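Local atomic coordinates of Lmo1499 protein (Listeria monocytogenes, PDB entry 4IIW), a protein that probably acts as a peptidoglycan lytic transglycosylase, cutting nascent glycan strands internally to end their elongation. Residues Y117-I122 with H170-L176; S226-E230 with N299-M305. All blocks are in the same frame, centred on the assembly; numbering follows the deposited sequence.

Contact 1: Y117-I122 with H170-L176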
loop_
_atom_site.group_PDB
_atom_site.type_symbol
_atom_site.label_atom_id
_atom_site.label_comp_id
_atom_site.label_asym_id
_atom_site.label_seq_id
_atom_site.Cartn_x
_atom_site.Cartn_y
_atom_site.Cartn_z
ATOM N N TYR B 117 17.725 -15.103 -43.557
ATOM C CA TYR B 117 16.632 -14.186 -43.313
ATOM C C TYR B 117 15.821 -13.882 -44.562
ATOM O O TYR B 117 16.366 -13.741 -45.657
ATOM C CB TYR B 117 17.153 -12.868 -42.721
ATOM C CG TYR B 117 17.080 -12.787 -41.223
ATOM C CD1 TYR B 117 17.448 -13.868 -40.439
ATOM C CD2 TYR B 117 16.696 -11.603 -40.582
ATOM C CE1 TYR B 117 17.389 -13.805 -39.047
ATOM C CE2 TYR B 117 16.639 -11.524 -39.175
ATOM C CZ TYR B 117 16.988 -12.639 -38.420
ATOM O OH TYR B 117 16.950 -12.626 -37.044
ATOM N N THR B 118 14.510 -13.767 -44.360
ATOM C CA THR B 118 13.556 -13.421 -45.404
ATOM C C THR B 118 13.354 -11.923 -45.381
ATOM O O THR B 118 13.759 -11.250 -44.435
ATOM C CB THR B 118 12.205 -14.033 -45.098
ATOM O OG1 THR B 118 11.659 -13.423 -43.907
ATOM C CG2 THR B 118 12.343 -15.539 -44.886
ATOM N N LEU B 119 12.692 -11.387 -46.395
ATOM C CA LEU B 119 12.444 -9.934 -46.432
ATOM C C LEU B 119 11.609 -9.485 -45.219
ATOM O O LEU B 119 11.786 -8.388 -44.716
ATOM C CB LEU B 119 11.738 -9.507 -47.727
ATOM C CG LEU B 119 12.402 -9.786 -49.082
ATOM C CD1 LEU B 119 11.489 -9.264 -50.200
ATOM C CD2 LEU B 119 13.787 -9.168 -49.196
ATOM N N ASP B 120 10.717 -10.339 -44.733
ATOM C CA ASP B 120 9.878 -9.950 -43.587
ATOM C C ASP B 120 10.752 -9.680 -42.347
ATOM O O ASP B 120 10.562 -8.692 -41.641
ATOM C CB ASP B 120 8.823 -11.018 -43.263
ATOM C CG ASP B 120 7.566 -10.418 -42.657
ATOM O OD1 ASP B 120 6.764 -9.852 -43.442
ATOM O OD2 ASP B 120 7.355 -10.532 -41.422
ATOM N N GLN B 121 11.716 -10.569 -42.120
ATOM C CA GLN B 121 12.624 -10.473 -40.974
ATOM C C GLN B 121 13.581 -9.294 -41.124
ATOM O O GLN B 121 13.929 -8.634 -40.137
ATOM C CB GLN B 121 13.393 -11.790 -40.796
ATOM C CG GLN B 121 12.496 -12.976 -40.464
ATOM C CD GLN B 121 13.203 -14.330 -40.520
ATOM O OE1 GLN B 121 13.970 -14.612 -41.431
ATOM N NE2 GLN B 121 12.891 -15.189 -39.563
ATOM N N ILE B 122 13.995 -9.026 -42.362
ATOM C CA ILE B 122 14.860 -7.894 -42.636
ATOM C C ILE B 122 14.061 -6.646 -42.312
ATOM O O ILE B 122 14.595 -5.685 -41.764
ATOM C CB ILE B 122 15.354 -7.885 -44.105
ATOM C CG1 ILE B 122 16.264 -9.096 -44.355
ATOM C CG2 ILE B 122 16.143 -6.590 -44.434
ATOM C CD1 ILE B 122 16.668 -9.297 -45.827
ATOM N N HIS B 170 7.802 -12.344 -53.553
ATOM C CA HIS B 170 8.438 -11.046 -53.312
ATOM C C HIS B 170 9.689 -10.895 -54.176
ATOM O O HIS B 170 10.726 -11.456 -53.884
ATOM C CB HIS B 170 8.786 -10.900 -51.829
ATOM C CG HIS B 170 7.633 -11.165 -50.910
ATOM N ND1 HIS B 170 6.492 -10.388 -50.906
ATOM C CD2 HIS B 170 7.456 -12.101 -49.949
ATOM C CE1 HIS B 170 5.654 -10.848 -49.997
ATOM N NE2 HIS B 170 6.216 -11.884 -49.397
ATOM N N PRO B 171 9.597 -10.098 -55.229
ATOM C CA PRO B 171 10.676 -9.968 -56.198
ATOM C C PRO B 171 12.122 -9.948 -55.670
ATOM O O PRO B 171 12.965 -10.628 -56.236
ATOM C CB PRO B 171 10.338 -8.660 -56.895
ATOM C CG PRO B 171 8.859 -8.609 -56.834
ATOM C CD PRO B 171 8.506 -9.149 -55.505
ATOM N N LEU B 172 12.395 -9.203 -54.599
ATOM C CA LEU B 172 13.771 -9.069 -54.088
ATOM C C LEU B 172 14.141 -10.091 -53.018
ATOM O O LEU B 172 15.210 -10.003 -52.391
ATOM C CB LEU B 172 14.017 -7.635 -53.587
ATOM C CG LEU B 172 13.849 -6.541 -54.660
ATOM C CD1 LEU B 172 13.903 -5.154 -54.044
ATOM C CD2 LEU B 172 14.904 -6.647 -55.746
ATOM N N GLU B 173 13.286 -11.077 -52.803
ATOM C CA GLU B 173 13.594 -12.103 -51.812
ATOM C C GLU B 173 14.935 -12.691 -52.215
ATOM O O GLU B 173 15.113 -13.102 -53.348
ATOM C CB GLU B 173 12.510 -13.182 -51.782
ATOM C CG GLU B 173 12.621 -14.111 -50.601
ATOM C CD GLU B 173 12.180 -13.465 -49.286
ATOM O OE1 GLU B 173 10.964 -13.210 -49.105
ATOM O OE2 GLU B 173 13.046 -13.248 -48.416
ATOM N N GLY B 174 15.891 -12.665 -51.308
ATOM C CA GLY B 174 17.231 -13.213 -51.552
ATOM C C GLY B 174 18.274 -12.230 -52.056
ATOM O O GLY B 174 19.470 -12.533 -52.062
ATOM N N TYR B 175 17.834 -11.042 -52.459
ATOM C CA TYR B 175 18.742 -10.032 -53.025
ATOM C C TYR B 175 19.280 -8.978 -52.045
ATOM O O TYR B 175 20.062 -8.125 -52.421
ATOM C CB TYR B 175 18.076 -9.374 -54.221
ATOM C CG TYR B 175 17.958 -10.287 -55.406
ATOM C CD1 TYR B 175 16.892 -11.177 -55.534
ATOM C CD2 TYR B 175 18.905 -10.261 -56.413
ATOM C CE1 TYR B 175 16.785 -12.015 -56.646
ATOM C CE2 TYR B 175 18.805 -11.097 -57.525
ATOM C CZ TYR B 175 17.746 -11.964 -57.642
ATOM O OH TYR B 175 17.674 -12.780 -58.764
ATOM N N LEU B 176 18.877 -9.056 -50.786
ATOM C CA LEU B 176 19.392 -8.156 -49.743
ATOM C C LEU B 176 20.466 -8.928 -48.957
ATOM O O LEU B 176 20.160 -9.802 -48.156
ATOM C CB LEU B 176 18.251 -7.683 -48.847
ATOM C CG LEU B 176 17.291 -6.673 -49.498
ATOM C CD1 LEU B 176 16.799 -7.117 -50.839
ATOM C CD2 LEU B 176 16.131 -6.393 -48.558
#
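Leu119, in the first turn of helix 119-129, drives its isobutyl group into the loop 170-176, where two overlapping beta turns, type I from His170 to Glu173 and type II from Leu172 to Tyr175, shape the surface it meets. This is the well-packed apolar side. Leu119 CG is anti to the carbonyl carbon (chi1 -59°), directing the branch at the loop, and the fork there carries the methyls to different neighbours: CD1 meets His170 CB at 3.6 Å, while CD2 touches Leu176 CD2 at 3.7 Å, the two leucines crossing at about a right angle. Ile122, one turn on, lays its CD1 against Leu176 CB at 3.8 Å, and Met142 of helix 135-143 touches all three aliphatic side chains. Branched aliphatic residues suit this buried side, filling it without polar groups that would need partners.

The other side is looser and more polar. Thr118, partly exposed, is the N-cap and forms a capping box with Gln121: Thr118 N gives a bond to Gln121 OE1 (3.1 Å), and the return bond from Gln121 N to Thr118 OG1 is weak. His170, likewise at the margin, meets Leu119 CD1 chiefly through CB, and its ND1 is bonded to Asp143.

Between the two regions reaches Glu173, its chain bent at chi2 (74°) so that the carboxylate folds back to the helix start. OE2 accepts from Leu119 N at 2.8 Å on its syn side, and OE1 bonds to Tyr264. Gly174 occupies the third position of the type II turn, where positive phi favours glycine. A carboxylate at a helix N terminus, with each oxygen bonded, would be favoured by the helix dipole and probably remains ionised despite its burial.

Contact 2: S226-E230 with N299-M305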
loop_
_atom_site.group_PDB
_atom_site.type_symbol
_atom_site.label_atom_id
_atom_site.label_comp_id
_atom_site.label_asym_id
_atom_site.label_seq_id
_atom_site.Cartn_x
_atom_site.Cartn_y
_atom_site.Cartn_z
ATOM N N SER B 226 21.272 -21.443 -53.409
ATOM C CA SER B 226 21.964 -21.023 -52.212
ATOM C C SER B 226 20.998 -20.980 -51.042
ATOM O O SER B 226 21.319 -21.501 -49.987
ATOM C CB SER B 226 22.631 -19.662 -52.414
ATOM O OG SER B 226 23.634 -19.760 -53.403
ATOM N N SER B 227 19.803 -20.417 -51.249
ATOM C CA SER B 227 18.836 -20.272 -50.157
ATOM C C SER B 227 18.277 -21.589 -49.619
ATOM O O SER B 227 18.131 -21.747 -48.395
ATOM C CB SER B 227 17.667 -19.360 -50.549
ATOM O OG SER B 227 16.912 -19.938 -51.582
ATOM N N ILE B 228 17.938 -22.526 -50.509
ATOM C CA ILE B 228 17.398 -23.795 -50.035
ATOM C C ILE B 228 18.504 -24.549 -49.300
ATOM O O ILE B 228 18.219 -25.318 -48.368
ATOM C CB ILE B 228 16.716 -24.635 -51.136
ATOM C CG1 ILE B 228 17.690 -25.141 -52.179
ATOM C CG2 ILE B 228 15.654 -23.823 -51.835
ATOM C CD1 ILE B 228 17.004 -26.002 -53.246
ATOM N N ILE B 229 19.760 -24.307 -49.700
ATOM C CA ILE B 229 20.920 -24.914 -49.021
ATOM C C ILE B 229 21.079 -24.263 -47.651
ATOM O O ILE B 229 21.292 -24.960 -46.658
ATOM C CB ILE B 229 22.259 -24.768 -49.817
ATOM C CG1 ILE B 229 22.208 -25.517 -51.152
ATOM C CG2 ILE B 229 23.422 -25.326 -49.032
ATOM C CD1 ILE B 229 23.429 -25.256 -52.059
ATOM N N GLU B 230 20.959 -22.931 -47.606
ATOM C CA GLU B 230 21.092 -22.176 -46.346
ATOM C C GLU B 230 20.103 -22.639 -45.264
ATOM O O GLU B 230 20.515 -22.983 -44.165
ATOM C CB GLU B 230 20.908 -20.674 -46.574
ATOM C CG GLU B 230 21.197 -19.798 -45.338
ATOM C CD GLU B 230 22.686 -19.620 -45.057
ATOM O OE1 GLU B 230 23.482 -19.723 -46.008
ATOM O OE2 GLU B 230 23.064 -19.343 -43.887
ATOM N N ASN B 299 18.091 -14.974 -47.850
ATOM C CA ASN B 299 19.426 -14.609 -48.326
ATOM C C ASN B 299 20.396 -15.722 -47.895
ATOM O O ASN B 299 20.000 -16.625 -47.174
ATOM C CB ASN B 299 19.861 -13.218 -47.856
ATOM C CG ASN B 299 19.857 -13.071 -46.363
ATOM O OD1 ASN B 299 19.704 -14.047 -45.615
ATOM N ND2 ASN B 299 20.035 -11.843 -45.910
ATOM N N SER B 300 21.647 -15.655 -48.338
ATOM C CA SER B 300 22.617 -16.720 -48.086
ATOM C C SER B 300 24.000 -16.219 -47.742
ATOM O O SER B 300 24.402 -15.143 -48.173
ATOM C CB SER B 300 22.759 -17.579 -49.347
ATOM O OG SER B 300 21.527 -18.143 -49.754
ATOM N N GLY B 301 24.726 -17.031 -46.971
ATOM C CA GLY B 301 26.115 -16.748 -46.576
ATOM C C GLY B 301 27.042 -17.302 -47.644
ATOM O O GLY B 301 26.610 -18.051 -48.508
ATOM N N ASP B 302 28.316 -16.935 -47.603
ATOM C CA ASP B 302 29.255 -17.420 -48.612
ATOM C C ASP B 302 29.318 -18.927 -48.627
ATOM O O ASP B 302 29.435 -19.548 -49.691
ATOM C CB ASP B 302 30.638 -16.843 -48.384
ATOM C CG ASP B 302 30.738 -15.415 -48.839
ATOM O OD1 ASP B 302 30.555 -15.170 -50.055
ATOM O OD2 ASP B 302 31.019 -14.539 -47.990
ATOM N N SER B 303 29.236 -19.516 -47.445
ATOM C CA SER B 303 29.278 -20.954 -47.334
ATOM C C SER B 303 28.263 -21.602 -48.296
ATOM O O SER B 303 28.612 -22.452 -49.111
ATOM C CB SER B 303 29.005 -21.368 -45.896
ATOM O OG SER B 303 29.151 -22.765 -45.766
ATOM N N SER B 304 27.013 -21.177 -48.204
ATOM C CA SER B 304 25.969 -21.710 -49.070
ATOM C C SER B 304 26.192 -21.375 -50.532
ATOM O O SER B 304 25.935 -22.207 -51.407
ATOM C CB SER B 304 24.604 -21.214 -48.632
ATOM O OG SER B 304 24.250 -21.826 -47.407
HETATM N N MSE B 305 26.661 -20.168 -50.814
HETATM C CA MSE B 305 26.915 -19.790 -52.192
HETATM C C MSE B 305 27.974 -20.699 -52.822
HETATM O O MSE B 305 27.775 -21.158 -53.939
HETATM C CB MSE B 305 27.265 -18.311 -52.298
HETATM C CG MSE B 305 26.049 -17.425 -52.112
HETATM SE SE MSE B 305 26.485 -15.552 -52.153
HETATM C CE MSE B 305 24.720 -14.828 -51.749
#
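Ser300, Gly301 and Ser304 bring the start of helix 302-309 against helix 219-232, whose Glu230 carboxylate caps the N terminus of the later helix within the YceG-like (MltG) family region; small residues allow close backbone approach. At Asn299, the backbone O lies 3.9 Å from Glu230 CG, while the side-chain amide is turned to contact 1. Ser300 follows with its hydroxyl lodged against the first helix: Ser300 OG is 3.3 Å from Ser226 CB, a van der Waals fit that a small side chain permits. Gly301 is the N-cap, and its N donates to Glu230 OE1 at 3.1 Å, with an almost straight N-H...O angle of 177°.

The helix then turns Ser304 back to the same glutamate. Ser304 OG also lies 3.9 Å from Ile229 CG2, and the Ile229 side chain is about 6 Å from that of Glu232, predicted to be important for catalytic activity. Met305, present as selenomethionine, directs most of its chain away toward Phe222 and Leu223, but Met305 CG still passes 3.6 Å from Ser226 OG, a hydroxyl bonded to Phe222 O one turn earlier.

Glu230 thus ties the N-cap to the first helical turn, its CG placed anti to the backbone N (chi1 -173°) and the chain bent beyond it. The two donors approach from opposite faces of the carboxylate plane and both end on Glu230 OE1, Ser304 OG at 2.6 Å.

Following the chain from the N terminus, the start of helix 119-129 comes first, and contact 1 closes when residues 170-176 return to it after 47 intervening residues that include helices 135-143 and 145-154. Contact 2 opens later, on helix 219-232, and closes a 68-residue excursion at the start of helix 302-309. The two loops therefore stand in series, neither nested nor crossed, yet in space they adjoin, their centres 13 Å apart. Asn299 joins them: its OD1 probably accepts from Tyr117 N, and its ND2 probably donates to Leu176 O, so one amide bridges both segments of contact 1 and links them to helices 219-232 and 302-309.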